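Local atomic coordinates of isoaspartyl dipeptidase (Fervidobacterium islandicum, PDB entry 7CDH), a protein that probably cleaves isoaspartyl (beta-aspartyl) dipeptides as a zinc-dependent M38 metallopeptidase of the amidohydrolase family, a role in the repair or clearance of damaged protein. Residues H61-G66 against V154-I159; G128-P133 against N193-S198; G68-F73 against L97-I102; E74-E79 against I102-E107; H219-H224 against N279-S284. One frame throughout, in Å; residues are numbered along the deposited sequence.

In the fold
Contacts 1, 2 and 5 surround the two zinc ions of an amidohydrolase barrel, which lie 3.2 Å apart, and contacts 3 and 4 join loops beside them. The first three supply metal ligands: Glu156 of contact 1 bridges the pair, and His195 of contact 2 and His224 of contact 5 join it on one zinc. Contacts 1 and 2 have centres about 8 Å apart and lie on neighbouring strands, 151-159 and 191-196; strand 220-223 of contact 5 comes next. Contacts 3 and 4, centres about 7 Å apart, tie together the loops that follow strands 61-62 and 90-95. Contact 3 touches Tyr130 of contact 2, whereas contact 4 stays about 11 Å from contact 5 at the nearest atoms.

Contact 1. Residues H61-G66 against V154-I159; sequences HVHITG and VGEIAI. With ZN (zinc ion), chain L; ZN (zinc ion), chain K.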
# COMPACT_ATOMS: atom_id res chain seq x y z
N HIS A 61 -34.29 -6.92 4.26
CA HIS A 61 -33.33 -7.67 3.41
C HIS A 61 -33.73 -7.62 1.93
O HIS A 61 -34.49 -8.49 1.48
CB HIS A 61 -33.22 -9.09 3.95
CG HIS A 61 -32.20 -9.88 3.23
ND1 HIS A 61 -30.93 -10.03 3.72
CD2 HIS A 61 -32.24 -10.52 2.05
CE1 HIS A 61 -30.24 -10.76 2.87
NE2 HIS A 61 -31.01 -11.05 1.82
N VAL A 62 -33.23 -6.60 1.20
CA VAL A 62 -33.49 -6.38 -0.26
C VAL A 62 -32.18 -6.12 -1.01
O VAL A 62 -31.37 -5.31 -0.59
CB VAL A 62 -34.47 -5.22 -0.48
CG1 VAL A 62 -34.77 -5.03 -1.95
CG2 VAL A 62 -35.74 -5.47 0.29
N HIS A 63 -31.97 -6.83 -2.11
CA HIS A 63 -30.82 -6.58 -3.01
C HIS A 63 -31.20 -5.43 -3.91
O HIS A 63 -31.48 -5.70 -5.03
CB HIS A 63 -30.44 -7.86 -3.76
CG HIS A 63 -29.95 -8.89 -2.81
ND1 HIS A 63 -28.74 -8.80 -2.19
CD2 HIS A 63 -30.53 -10.01 -2.31
CE1 HIS A 63 -28.56 -9.85 -1.39
NE2 HIS A 63 -29.64 -10.61 -1.44
N ILE A 64 -31.23 -4.20 -3.38
CA ILE A 64 -31.73 -3.01 -4.10
C ILE A 64 -30.95 -2.76 -5.41
O ILE A 64 -31.56 -2.16 -6.36
CB ILE A 64 -31.74 -1.79 -3.19
CG1 ILE A 64 -30.35 -1.35 -2.70
CG2 ILE A 64 -32.68 -2.03 -2.03
CD1 ILE A 64 -30.41 -0.05 -1.85
N THR A 65 -29.68 -3.17 -5.52
CA THR A 65 -28.88 -2.90 -6.75
C THR A 65 -28.98 -4.05 -7.75
O THR A 65 -28.47 -3.91 -8.86
CB THR A 65 -27.41 -2.61 -6.47
OG1 THR A 65 -26.79 -3.80 -6.00
CG2 THR A 65 -27.23 -1.46 -5.51
N GLY A 66 -29.68 -5.12 -7.41
CA GLY A 66 -29.67 -6.37 -8.17
C GLY A 66 -28.77 -7.37 -7.51
O GLY A 66 -27.91 -6.97 -6.73
N VAL A 154 -23.22 -5.17 8.98
CA VAL A 154 -22.46 -5.93 7.97
C VAL A 154 -23.32 -7.12 7.59
O VAL A 154 -24.01 -7.64 8.45
CB VAL A 154 -21.10 -6.38 8.50
CG1 VAL A 154 -21.25 -7.35 9.67
CG2 VAL A 154 -20.24 -6.99 7.38
N GLY A 155 -23.32 -7.48 6.32
CA GLY A 155 -24.21 -8.51 5.79
C GLY A 155 -24.22 -8.47 4.27
O GLY A 155 -23.74 -7.51 3.69
N GLU A 156 -24.75 -9.55 3.67
CA GLU A 156 -25.14 -10.71 4.44
C GLU A 156 -23.98 -11.72 4.41
O GLU A 156 -23.65 -12.22 3.34
CB GLU A 156 -26.48 -11.28 3.97
CG GLU A 156 -26.63 -11.38 2.48
CD GLU A 156 -27.78 -12.21 1.93
OE1 GLU A 156 -28.28 -13.18 2.61
OE2 GLU A 156 -28.23 -11.84 0.82
N ILE A 157 -23.37 -12.00 5.56
CA ILE A 157 -22.23 -12.93 5.70
C ILE A 157 -22.76 -14.36 5.58
O ILE A 157 -23.68 -14.70 6.30
CB ILE A 157 -21.55 -12.69 7.05
CG1 ILE A 157 -20.96 -11.28 7.08
CG2 ILE A 157 -20.52 -13.75 7.35
CD1 ILE A 157 -20.32 -10.95 8.40
N ALA A 158 -22.25 -15.13 4.65
CA ALA A 158 -22.69 -16.52 4.42
C ALA A 158 -21.99 -17.43 5.41
O ALA A 158 -20.76 -17.35 5.54
CB ALA A 158 -22.43 -16.95 2.99
N ILE A 159 -22.77 -18.28 6.05
CA ILE A 159 -22.31 -19.44 6.87
C ILE A 159 -23.12 -20.65 6.43
O ILE A 159 -24.25 -20.46 5.96
CB ILE A 159 -22.50 -19.12 8.36
CG1 ILE A 159 -23.94 -18.66 8.63
CG2 ILE A 159 -21.49 -18.07 8.80
CD1 ILE A 159 -24.34 -18.69 10.08
ZN ZN L . -30.16 -12.14 0.24
ZN ZN K . -29.16 -14.92 1.49
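His61, His63 and Glu156 meet through metal. One zinc takes His61 NE2 at 2.1 Å, His63 NE2 at 2.3 Å and Glu156 OE2 at 2.0 Å, with Asp285 as a further ligand. The second oxygen of the same carboxylate, Glu156 OE1, binds the other zinc at 2.2 Å, where His195 and His224 complete the protein ligands. Glu156 therefore bridges the two ions. This is the binuclear centre of the amidohydrolase superfamily: the His-X-His pair ends the first strand of the barrel, and the bridging acid comes from strand 151-159, after a cis peptide bond between Gly155 and Glu156.

The flat groups are turned differently round the shared metal. The carboxylate stands nearly perpendicular to the His61 ring, at 83°, but lies close to coplanar with the His63 ring, 23° away, with OE2 at that ring's edge. His61 holds CG anti to the backbone N (chi1 -175°), which carries NE2 across to the zinc.

Hydrogen bonds hold the other nitrogen of each ring. His61 ND1 pairs with Asn193 OD1 and His63 ND1 with Cys96 O, so both imidazoles have their rotation fixed while NE2 faces the ion.

Contact 2. Residues G128-P133 against N193-S198; sequences GSYRVP and NFHVGS. With ZN (zinc ion), chain K.
At the binuclear zinc centre of this barrel, Tyr130 leans over His195, a ligand of one of the two ions. The tyrosine comes from the loop after strand 122-127, the histidine from strand 191-196, and their CA atoms are 7.4 Å apart. His195 reaches out with CG anti to the backbone N (chi1 167°), which places ND1 2.1 Å from the zinc. Glu156 and His224 bind the same ion. The far nitrogen, His195 NE2, is hydrogen-bonded to Asp161 OD2, so the imidazole is gripped at both nitrogens and cannot easily turn; the acid may also make the ring a stronger donor to the metal.

Tyr130 meets this fixed ring with its phenol end. Its CZ lies 3.6 Å above the imidazole plane, over the middle of the ring, and OH covers the same face. The two rings are tilted by 35° with centroids 4.5 Å apart, neither a parallel stack nor an edge-to-face pair. Tyr130 OH and His195 ND1 are 3.0 Å apart but do not hydrogen-bond, because ND1 gives its lone pair to the zinc.

Tyr130 OH stays 3.4 Å from that zinc ion, beyond bonding distance. A tyrosine hydroxyl beside a bridged zinc pair is characteristic of bacterial isoaspartyl dipeptidases, where it is thought to polarise the scissile carbonyl; the position of Tyr130 is consistent with such a role.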
# COMPACT_ATOMS: atom_id res chain seq x y z
N GLY A 128 -20.08 -4.80 3.67
CA GLY A 128 -19.77 -6.23 3.43
C GLY A 128 -20.65 -6.86 2.37
O GLY A 128 -21.39 -6.12 1.69
N SER A 129 -20.58 -8.19 2.28
CA SER A 129 -21.30 -9.08 1.33
C SER A 129 -21.16 -10.50 1.89
O SER A 129 -20.72 -10.62 3.07
CB SER A 129 -20.74 -8.96 -0.09
OG SER A 129 -19.40 -9.50 -0.20
N TYR A 130 -21.46 -11.53 1.09
CA TYR A 130 -21.35 -12.94 1.52
C TYR A 130 -19.95 -13.20 2.06
O TYR A 130 -19.81 -13.86 3.08
CB TYR A 130 -21.57 -13.92 0.38
CG TYR A 130 -22.97 -14.43 0.16
CD1 TYR A 130 -24.11 -13.66 0.40
CD2 TYR A 130 -23.16 -15.70 -0.37
CE1 TYR A 130 -25.38 -14.14 0.14
CE2 TYR A 130 -24.43 -16.21 -0.60
CZ TYR A 130 -25.54 -15.43 -0.36
OH TYR A 130 -26.77 -15.96 -0.65
N ARG A 131 -18.93 -12.75 1.33
CA ARG A 131 -17.55 -13.22 1.53
C ARG A 131 -16.95 -12.63 2.80
O ARG A 131 -17.13 -11.45 3.07
CB ARG A 131 -16.68 -12.84 0.35
CG ARG A 131 -15.25 -13.31 0.50
CD ARG A 131 -14.59 -13.26 -0.84
NE ARG A 131 -13.25 -13.78 -0.78
CZ ARG A 131 -12.19 -13.11 -0.36
NH1 ARG A 131 -12.30 -11.85 0.04
NH2 ARG A 131 -11.03 -13.74 -0.36
N VAL A 132 -16.22 -13.46 3.53
CA VAL A 132 -15.29 -13.06 4.61
C VAL A 132 -13.88 -13.21 4.06
O VAL A 132 -13.60 -14.25 3.46
CB VAL A 132 -15.55 -13.95 5.84
CG1 VAL A 132 -14.43 -13.86 6.84
CG2 VAL A 132 -16.90 -13.64 6.46
N PRO A 133 -12.96 -12.22 4.16
CA PRO A 133 -13.17 -10.94 4.84
C PRO A 133 -14.03 -9.97 4.04
O PRO A 133 -13.96 -9.94 2.81
CB PRO A 133 -11.74 -10.33 4.93
CG PRO A 133 -11.00 -10.88 3.76
CD PRO A 133 -11.62 -12.25 3.52
N ASN A 193 -25.94 -9.55 9.79
CA ASN A 193 -26.94 -10.37 9.08
C ASN A 193 -26.20 -11.58 8.51
O ASN A 193 -25.24 -11.40 7.72
CB ASN A 193 -27.68 -9.52 8.05
CG ASN A 193 -28.70 -10.27 7.23
OD1 ASN A 193 -28.77 -10.09 6.02
ND2 ASN A 193 -29.54 -11.05 7.87
N PHE A 194 -26.60 -12.78 8.95
CA PHE A 194 -26.01 -14.06 8.48
C PHE A 194 -26.94 -14.63 7.43
O PHE A 194 -28.11 -14.85 7.75
CB PHE A 194 -25.84 -15.05 9.62
CG PHE A 194 -24.83 -14.61 10.64
CD1 PHE A 194 -23.47 -14.73 10.39
CD2 PHE A 194 -25.22 -14.02 11.82
CE1 PHE A 194 -22.54 -14.30 11.31
CE2 PHE A 194 -24.29 -13.58 12.74
CZ PHE A 194 -22.95 -13.72 12.49
N HIS A 195 -26.44 -14.81 6.20
CA HIS A 195 -27.04 -15.75 5.24
C HIS A 195 -26.77 -17.16 5.74
O HIS A 195 -25.60 -17.57 5.79
CB HIS A 195 -26.50 -15.54 3.84
CG HIS A 195 -26.86 -16.65 2.92
ND1 HIS A 195 -27.93 -16.55 2.06
CD2 HIS A 195 -26.33 -17.88 2.77
CE1 HIS A 195 -28.02 -17.69 1.39
NE2 HIS A 195 -27.04 -18.53 1.80
N VAL A 196 -27.82 -17.89 6.10
CA VAL A 196 -27.64 -19.29 6.56
C VAL A 196 -28.06 -20.23 5.44
O VAL A 196 -29.23 -20.21 5.05
CB VAL A 196 -28.39 -19.61 7.85
CG1 VAL A 196 -28.04 -21.02 8.30
CG2 VAL A 196 -28.10 -18.59 8.94
N GLY A 197 -27.12 -21.03 4.96
CA GLY A 197 -27.39 -22.02 3.91
C GLY A 197 -27.95 -23.28 4.52
O GLY A 197 -28.44 -23.23 5.64
N SER A 198 -27.85 -24.39 3.81
CA SER A 198 -28.51 -25.66 4.18
C SER A 198 -27.48 -26.60 4.79
O SER A 198 -27.83 -27.74 5.05
CB SER A 198 -29.17 -26.23 2.98
OG SER A 198 -28.24 -26.25 1.91
ZN ZN K . -29.16 -14.92 1.49

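Contact 3. Residues G68-F73 against L97-I102; sequences GGEGGF and LGTDGI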
# COMPACT_ATOMS: atom_id res chain seq x y z
N GLY A 68 -28.17 -12.06 -7.88
CA GLY A 68 -27.96 -13.15 -8.84
C GLY A 68 -26.50 -13.23 -9.23
O GLY A 68 -25.65 -12.66 -8.49
N GLY A 69 -26.22 -13.90 -10.36
CA GLY A 69 -24.86 -14.12 -10.88
C GLY A 69 -24.29 -15.47 -10.48
O GLY A 69 -23.16 -15.78 -10.93
N GLU A 70 -25.00 -16.24 -9.67
CA GLU A 70 -24.60 -17.63 -9.30
C GLU A 70 -24.56 -18.54 -10.53
O GLU A 70 -23.89 -19.57 -10.46
CB GLU A 70 -25.57 -18.26 -8.29
CG GLU A 70 -25.46 -17.68 -6.90
CD GLU A 70 -26.52 -16.64 -6.55
OE1 GLU A 70 -26.78 -16.44 -5.34
OE2 GLU A 70 -27.09 -16.04 -7.50
N GLY A 71 -25.29 -18.21 -11.61
CA GLY A 71 -25.30 -19.04 -12.83
C GLY A 71 -24.57 -18.41 -14.00
O GLY A 71 -24.89 -18.79 -15.15
N GLY A 72 -23.64 -17.47 -13.74
CA GLY A 72 -22.94 -16.69 -14.77
C GLY A 72 -23.51 -15.29 -14.92
O GLY A 72 -24.56 -15.00 -14.33
N PHE A 73 -22.85 -14.45 -15.72
CA PHE A 73 -23.18 -13.02 -15.92
C PHE A 73 -24.62 -12.82 -16.41
O PHE A 73 -25.21 -11.74 -16.11
CB PHE A 73 -22.17 -12.40 -16.88
CG PHE A 73 -20.75 -12.37 -16.37
CD1 PHE A 73 -20.42 -11.55 -15.30
CD2 PHE A 73 -19.76 -13.12 -16.97
CE1 PHE A 73 -19.12 -11.51 -14.82
CE2 PHE A 73 -18.46 -13.06 -16.51
CZ PHE A 73 -18.14 -12.26 -15.44
N LEU A 97 -25.52 -6.46 -0.31
CA LEU A 97 -24.95 -7.30 -1.39
C LEU A 97 -25.02 -8.78 -1.01
O LEU A 97 -25.11 -9.10 0.18
CB LEU A 97 -23.48 -6.92 -1.63
CG LEU A 97 -23.21 -5.45 -1.88
CD1 LEU A 97 -21.73 -5.23 -2.10
CD2 LEU A 97 -24.01 -4.99 -3.08
N GLY A 98 -24.88 -9.64 -2.01
CA GLY A 98 -25.02 -11.10 -1.84
C GLY A 98 -23.79 -11.84 -2.31
O GLY A 98 -22.70 -11.43 -2.00
N THR A 99 -23.97 -12.94 -3.01
CA THR A 99 -22.86 -13.79 -3.49
C THR A 99 -21.78 -12.95 -4.17
O THR A 99 -20.63 -13.15 -3.84
CB THR A 99 -23.37 -14.86 -4.45
OG1 THR A 99 -24.52 -15.38 -3.79
CG2 THR A 99 -22.33 -15.92 -4.69
N ASP A 100 -22.17 -12.03 -5.05
CA ASP A 100 -21.23 -11.26 -5.89
C ASP A 100 -20.86 -9.94 -5.18
O ASP A 100 -21.65 -8.95 -5.29
CB ASP A 100 -21.81 -11.04 -7.29
CG ASP A 100 -20.86 -10.33 -8.24
OD1 ASP A 100 -19.72 -10.04 -7.82
OD2 ASP A 100 -21.24 -10.12 -9.40
N GLY A 101 -19.67 -9.92 -4.58
CA GLY A 101 -19.00 -8.71 -4.04
C GLY A 101 -17.95 -8.14 -4.97
O GLY A 101 -17.25 -7.26 -4.50
N ILE A 102 -17.85 -8.61 -6.22
CA ILE A 102 -16.82 -8.21 -7.24
C ILE A 102 -17.44 -7.20 -8.19
O ILE A 102 -16.84 -6.12 -8.37
CB ILE A 102 -16.28 -9.39 -8.06
CG1 ILE A 102 -15.74 -10.52 -7.18
CG2 ILE A 102 -15.22 -8.92 -9.04
CD1 ILE A 102 -14.50 -10.14 -6.43
O HOH W 1 -24.52 -10.21 -9.28
O HOH W 2 -25.22 -11.46 -5.80
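Glu70 and Thr99 make the direct link between these two loops. Thr99 OG1 donates to Glu70 OE1 over 2.9 Å, arriving from above the carboxylate, 54° out of its plane. A bend at chi2 (99°) in the Glu70 chain brings the carboxylate to the hydroxyl. The same OE1 forms a salt bridge with Arg163, while OE2 pairs with Ser289 OG, so three partners hold the group. An alanine here is likely to leave Arg163 without this counter-charge and to let the Thr99 hydroxyl turn away.

Water carries the second link. One molecule donates to Gly68 O at 3.0 Å and accepts from Asp100 N at 3.2 Å, joining the two backbones. Another lies 2.8 Å from Gly68 O, near Asp100 OD2.

Within 97-102, an Asx turn sets the path of the chain: Asp100 OD1 accepts from Ile102 N at 2.8 Å and 151°. In the opposing loop Gly69 to Gly72 form a type I turn.

Met184 and Ile185 of a second subunit pack on Glu70 and Asp100. These are loops that follow barrel strands 61-62 and 90-95, the strand-to-helix connections that surround the active-site end of a TIM barrel.

Contact 4. Residues E74-E79 against I102-E107; sequences ETRTPE and ITRSLE
The backbones keep their distance, Arg76 and Thr103 being the nearest pair with 9.7 Å between their CA atoms, and long side chains span the gap. The guanidinium groups of Arg76 and Arg104 slide past each other and stack, centres 4.0 Å apart and planes at 21°, with Arg104 NH1 over the rim of the Arg76 face. Arg104 folds at chi2 (-73°), which lays its guanidinium alongside that of Arg76. Two positive groups thus lie close; Asp100 OD2, hydrogen-bonded to Thr103 OG1, may soften their charge.

Each group uses its edge for hydrogen bonds. Arg76 NH2 donates to Thr103 OG1 at 2.8 Å and 155°, within its plane, and NE adds a weak bond to the same oxygen.

The pairing joins the loops after barrel strands 61-62 and 90-95; the second leads into helix 106-118. Arg104 NH2 donates to Thr77 O at 3.1 Å, in the carbonyl plane on a lone pair, and to Gly67 O. A water bridges Arg104 NH1 and Thr77 O. A leucine in place of Arg104 would probably leave the carbonyls of Thr77 and Gly67 without this donor and Arg76 without its stacking partner. Ala111 of a third subunit packs on Arg76 and Thr103.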
# COMPACT_ATOMS: atom_id res chain seq x y z
N GLU A 74 -25.19 -13.80 -17.12
CA GLU A 74 -26.59 -13.77 -17.65
C GLU A 74 -27.61 -13.93 -16.51
O GLU A 74 -28.78 -13.72 -16.75
CB GLU A 74 -26.86 -14.88 -18.69
CG GLU A 74 -26.41 -16.28 -18.29
CD GLU A 74 -24.91 -16.56 -18.36
OE1 GLU A 74 -24.52 -17.74 -18.10
OE2 GLU A 74 -24.10 -15.62 -18.64
N THR A 75 -27.19 -14.33 -15.31
CA THR A 75 -28.10 -14.51 -14.15
C THR A 75 -28.03 -13.31 -13.22
O THR A 75 -28.71 -13.38 -12.23
CB THR A 75 -27.85 -15.86 -13.48
OG1 THR A 75 -26.62 -15.78 -12.76
CG2 THR A 75 -27.79 -17.00 -14.47
N ARG A 76 -27.31 -12.24 -13.54
CA ARG A 76 -27.44 -10.98 -12.76
C ARG A 76 -28.87 -10.42 -12.86
O ARG A 76 -29.36 -10.18 -13.98
CB ARG A 76 -26.50 -9.87 -13.24
CG ARG A 76 -25.03 -10.24 -13.11
CD ARG A 76 -24.20 -9.24 -13.89
NE ARG A 76 -23.51 -8.40 -12.95
CZ ARG A 76 -23.53 -7.10 -12.93
NH1 ARG A 76 -24.20 -6.41 -13.83
NH2 ARG A 76 -22.85 -6.46 -12.00
N THR A 77 -29.48 -10.06 -11.74
CA THR A 77 -30.88 -9.58 -11.76
C THR A 77 -30.89 -8.06 -11.82
O THR A 77 -29.92 -7.40 -11.45
CB THR A 77 -31.66 -10.09 -10.55
OG1 THR A 77 -31.01 -9.48 -9.43
CG2 THR A 77 -31.69 -11.60 -10.45
N PRO A 78 -32.00 -7.47 -12.27
CA PRO A 78 -32.11 -6.02 -12.34
C PRO A 78 -32.20 -5.39 -10.95
O PRO A 78 -32.45 -6.08 -9.99
CB PRO A 78 -33.36 -5.75 -13.19
CG PRO A 78 -34.10 -7.07 -13.32
CD PRO A 78 -33.18 -8.16 -12.82
N GLU A 79 -31.98 -4.08 -10.89
CA GLU A 79 -32.09 -3.28 -9.65
C GLU A 79 -33.58 -3.16 -9.28
O GLU A 79 -34.43 -3.49 -10.08
CB GLU A 79 -31.29 -1.98 -9.81
CG GLU A 79 -31.94 -0.88 -10.63
CD GLU A 79 -31.23 0.48 -10.51
OE1 GLU A 79 -30.31 0.59 -9.69
OE2 GLU A 79 -31.62 1.43 -11.21
N ILE A 102 -17.85 -8.61 -6.22
CA ILE A 102 -16.82 -8.21 -7.24
C ILE A 102 -17.44 -7.20 -8.19
O ILE A 102 -16.84 -6.12 -8.37
CB ILE A 102 -16.28 -9.39 -8.06
CG1 ILE A 102 -15.74 -10.52 -7.18
CG2 ILE A 102 -15.22 -8.92 -9.04
CD1 ILE A 102 -14.50 -10.14 -6.43
N THR A 103 -18.57 -7.57 -8.82
CA THR A 103 -19.19 -6.82 -9.94
C THR A 103 -20.30 -5.96 -9.37
O THR A 103 -20.81 -5.09 -10.09
CB THR A 103 -19.72 -7.70 -11.09
OG1 THR A 103 -21.03 -8.18 -10.79
CG2 THR A 103 -18.86 -8.89 -11.44
N ARG A 104 -20.70 -6.21 -8.13
CA ARG A 104 -21.63 -5.33 -7.40
C ARG A 104 -20.81 -4.57 -6.36
O ARG A 104 -20.14 -5.21 -5.59
CB ARG A 104 -22.73 -6.16 -6.75
CG ARG A 104 -23.40 -7.16 -7.68
CD ARG A 104 -24.30 -6.45 -8.66
NE ARG A 104 -25.27 -7.40 -9.18
CZ ARG A 104 -26.23 -7.10 -10.02
NH1 ARG A 104 -26.34 -5.86 -10.48
NH2 ARG A 104 -27.07 -8.04 -10.41
N SER A 105 -20.80 -3.25 -6.42
CA SER A 105 -19.99 -2.36 -5.58
C SER A 105 -20.83 -1.81 -4.42
O SER A 105 -22.05 -1.59 -4.56
CB SER A 105 -19.40 -1.27 -6.46
OG SER A 105 -20.11 -0.05 -6.37
N LEU A 106 -20.18 -1.55 -3.30
CA LEU A 106 -20.82 -0.90 -2.14
C LEU A 106 -21.25 0.51 -2.52
O LEU A 106 -22.30 0.96 -2.04
CB LEU A 106 -19.84 -0.91 -0.97
CG LEU A 106 -19.69 -2.26 -0.28
CD1 LEU A 106 -18.63 -2.17 0.81
CD2 LEU A 106 -21.02 -2.72 0.30
N GLU A 107 -20.49 1.20 -3.37
CA GLU A 107 -20.72 2.64 -3.64
C GLU A 107 -22.01 2.75 -4.48
O GLU A 107 -22.80 3.70 -4.30
CB GLU A 107 -19.53 3.29 -4.35
CG GLU A 107 -18.27 3.33 -3.51
CD GLU A 107 -17.45 2.04 -3.45
OE1 GLU A 107 -17.84 1.01 -4.10
OE2 GLU A 107 -16.44 2.05 -2.70
O HOH W 3 -28.46 -5.21 -12.42

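Contact 5. Residues H219-H224 against N279-S284; sequences HLYPTH and NVTISS. With ZN (zinc ion), chain K.
Tyr221 and Thr281 approach from opposite directions, the phenol end of one meeting the hydroxyl branch of the other. Tyr221 OH donates to Thr281 OG1 over 2.7 Å, and that oxygen sits at the edge of the tyrosine ring, near its plane. Two torsions set this up: Tyr221 has CG anti to the backbone N (chi1 -174°), carrying its ring across to strand 280-283, and Thr281 turns OG1 between its backbone N and carbonyl carbon (chi1 67°). Thr281 OG1 also bonds Asp246 OD1, so the buried hydroxyl has two partners.

Two residues further along, Thr223 and Ser283 face each other with CB bonds pointing across, their CA atoms 8.4 Å apart. Thr223 OG1 and Ser283 OG stay 4.0 Å apart, and a water fills in between them, donating to Thr223 OG1 at 3.1 Å and to Ser283 OG at 2.6 Å. Both hydroxyls also bond Asp246 OD2. Asp246 comes from strand 245-248, which lies between these two strands in the barrel wall, and its carboxylate ties the polar layer together from the middle.

His224 comes next after Thr223, and the methyl CG2 of Thr223 lies over one face of its ring. His224 NE2 binds a zinc ion at 2.3 Å, while ND1 is held by Thr248 OG1. Metal ligands at or just past the C-terminal ends of barrel strands are a hallmark of amidohydrolase TIM barrels, and His224 is an example.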
# COMPACT_ATOMS: atom_id res chain seq x y z
N HIS A 219 -27.29 -8.42 18.30
CA HIS A 219 -26.53 -8.02 17.11
C HIS A 219 -26.61 -9.11 16.04
O HIS A 219 -26.16 -8.84 14.94
CB HIS A 219 -25.07 -7.73 17.48
CG HIS A 219 -24.92 -6.61 18.45
ND1 HIS A 219 -25.12 -5.28 18.08
CD2 HIS A 219 -24.60 -6.62 19.77
CE1 HIS A 219 -24.92 -4.52 19.14
NE2 HIS A 219 -24.61 -5.32 20.19
N LEU A 220 -27.07 -10.31 16.38
CA LEU A 220 -26.93 -11.52 15.53
C LEU A 220 -28.29 -11.82 14.94
O LEU A 220 -29.20 -12.16 15.67
CB LEU A 220 -26.42 -12.70 16.35
CG LEU A 220 -25.20 -12.46 17.23
CD1 LEU A 220 -24.86 -13.72 18.01
CD2 LEU A 220 -23.99 -11.96 16.43
N TYR A 221 -28.40 -11.70 13.63
CA TYR A 221 -29.67 -11.63 12.91
C TYR A 221 -29.55 -12.58 11.74
O TYR A 221 -29.22 -12.15 10.66
CB TYR A 221 -29.87 -10.20 12.46
CG TYR A 221 -31.20 -9.90 11.82
CD1 TYR A 221 -32.39 -10.30 12.41
CD2 TYR A 221 -31.26 -9.16 10.67
CE1 TYR A 221 -33.62 -9.98 11.85
CE2 TYR A 221 -32.48 -8.83 10.09
CZ TYR A 221 -33.66 -9.25 10.67
OH TYR A 221 -34.83 -8.88 10.09
N PRO A 222 -29.74 -13.90 11.95
CA PRO A 222 -29.69 -14.86 10.85
C PRO A 222 -30.95 -14.77 9.97
O PRO A 222 -31.96 -14.52 10.52
CB PRO A 222 -29.64 -16.20 11.58
CG PRO A 222 -30.42 -15.95 12.85
CD PRO A 222 -30.00 -14.54 13.25
N THR A 223 -30.85 -15.03 8.66
CA THR A 223 -32.01 -15.09 7.74
C THR A 223 -32.08 -16.49 7.11
O THR A 223 -31.20 -17.31 7.42
CB THR A 223 -31.99 -13.91 6.74
OG1 THR A 223 -33.21 -13.96 5.98
CG2 THR A 223 -30.80 -13.93 5.81
N HIS A 224 -33.09 -16.73 6.26
CA HIS A 224 -33.39 -18.05 5.65
C HIS A 224 -33.66 -19.08 6.74
O HIS A 224 -33.39 -20.23 6.55
CB HIS A 224 -32.27 -18.53 4.71
CG HIS A 224 -31.88 -17.44 3.79
ND1 HIS A 224 -32.83 -16.75 3.06
CD2 HIS A 224 -30.70 -16.85 3.55
CE1 HIS A 224 -32.24 -15.78 2.40
NE2 HIS A 224 -30.94 -15.83 2.68
N ASN A 279 -40.02 -12.45 18.09
CA ASN A 279 -38.60 -12.71 17.78
C ASN A 279 -38.48 -13.04 16.30
O ASN A 279 -37.51 -13.63 15.91
CB ASN A 279 -38.08 -13.82 18.71
CG ASN A 279 -38.21 -13.41 20.16
OD1 ASN A 279 -39.32 -13.35 20.69
ND2 ASN A 279 -37.09 -13.09 20.79
N VAL A 280 -39.46 -12.67 15.49
CA VAL A 280 -39.53 -13.17 14.09
C VAL A 280 -39.72 -11.98 13.18
O VAL A 280 -40.51 -11.12 13.52
CB VAL A 280 -40.66 -14.19 13.94
CG1 VAL A 280 -40.99 -14.39 12.47
CG2 VAL A 280 -40.26 -15.50 14.58
N THR A 281 -38.91 -11.91 12.11
CA THR A 281 -39.13 -10.93 11.02
C THR A 281 -39.32 -11.75 9.75
O THR A 281 -38.96 -12.92 9.76
CB THR A 281 -38.01 -9.88 10.91
OG1 THR A 281 -36.83 -10.57 10.52
CG2 THR A 281 -37.75 -9.12 12.20
N ILE A 282 -39.91 -11.16 8.73
CA ILE A 282 -39.82 -11.68 7.35
C ILE A 282 -39.17 -10.63 6.43
O ILE A 282 -39.20 -9.39 6.72
CB ILE A 282 -41.21 -12.11 6.85
CG1 ILE A 282 -42.19 -10.94 6.80
CG2 ILE A 282 -41.72 -13.27 7.70
CD1 ILE A 282 -43.43 -11.24 5.99
N SER A 283 -38.62 -11.13 5.32
CA SER A 283 -37.97 -10.30 4.27
C SER A 283 -38.20 -10.91 2.89
O SER A 283 -38.32 -12.15 2.77
CB SER A 283 -36.50 -10.15 4.59
OG SER A 283 -35.82 -11.39 4.47
N SER A 284 -38.26 -10.07 1.85
CA SER A 284 -38.53 -10.54 0.47
C SER A 284 -37.32 -11.27 -0.06
O SER A 284 -37.50 -12.26 -0.83
CB SER A 284 -38.87 -9.42 -0.44
OG SER A 284 -37.92 -8.37 -0.32
ZN ZN K . -29.16 -14.92 1.49
O HOH W 4 -34.80 -13.55 3.37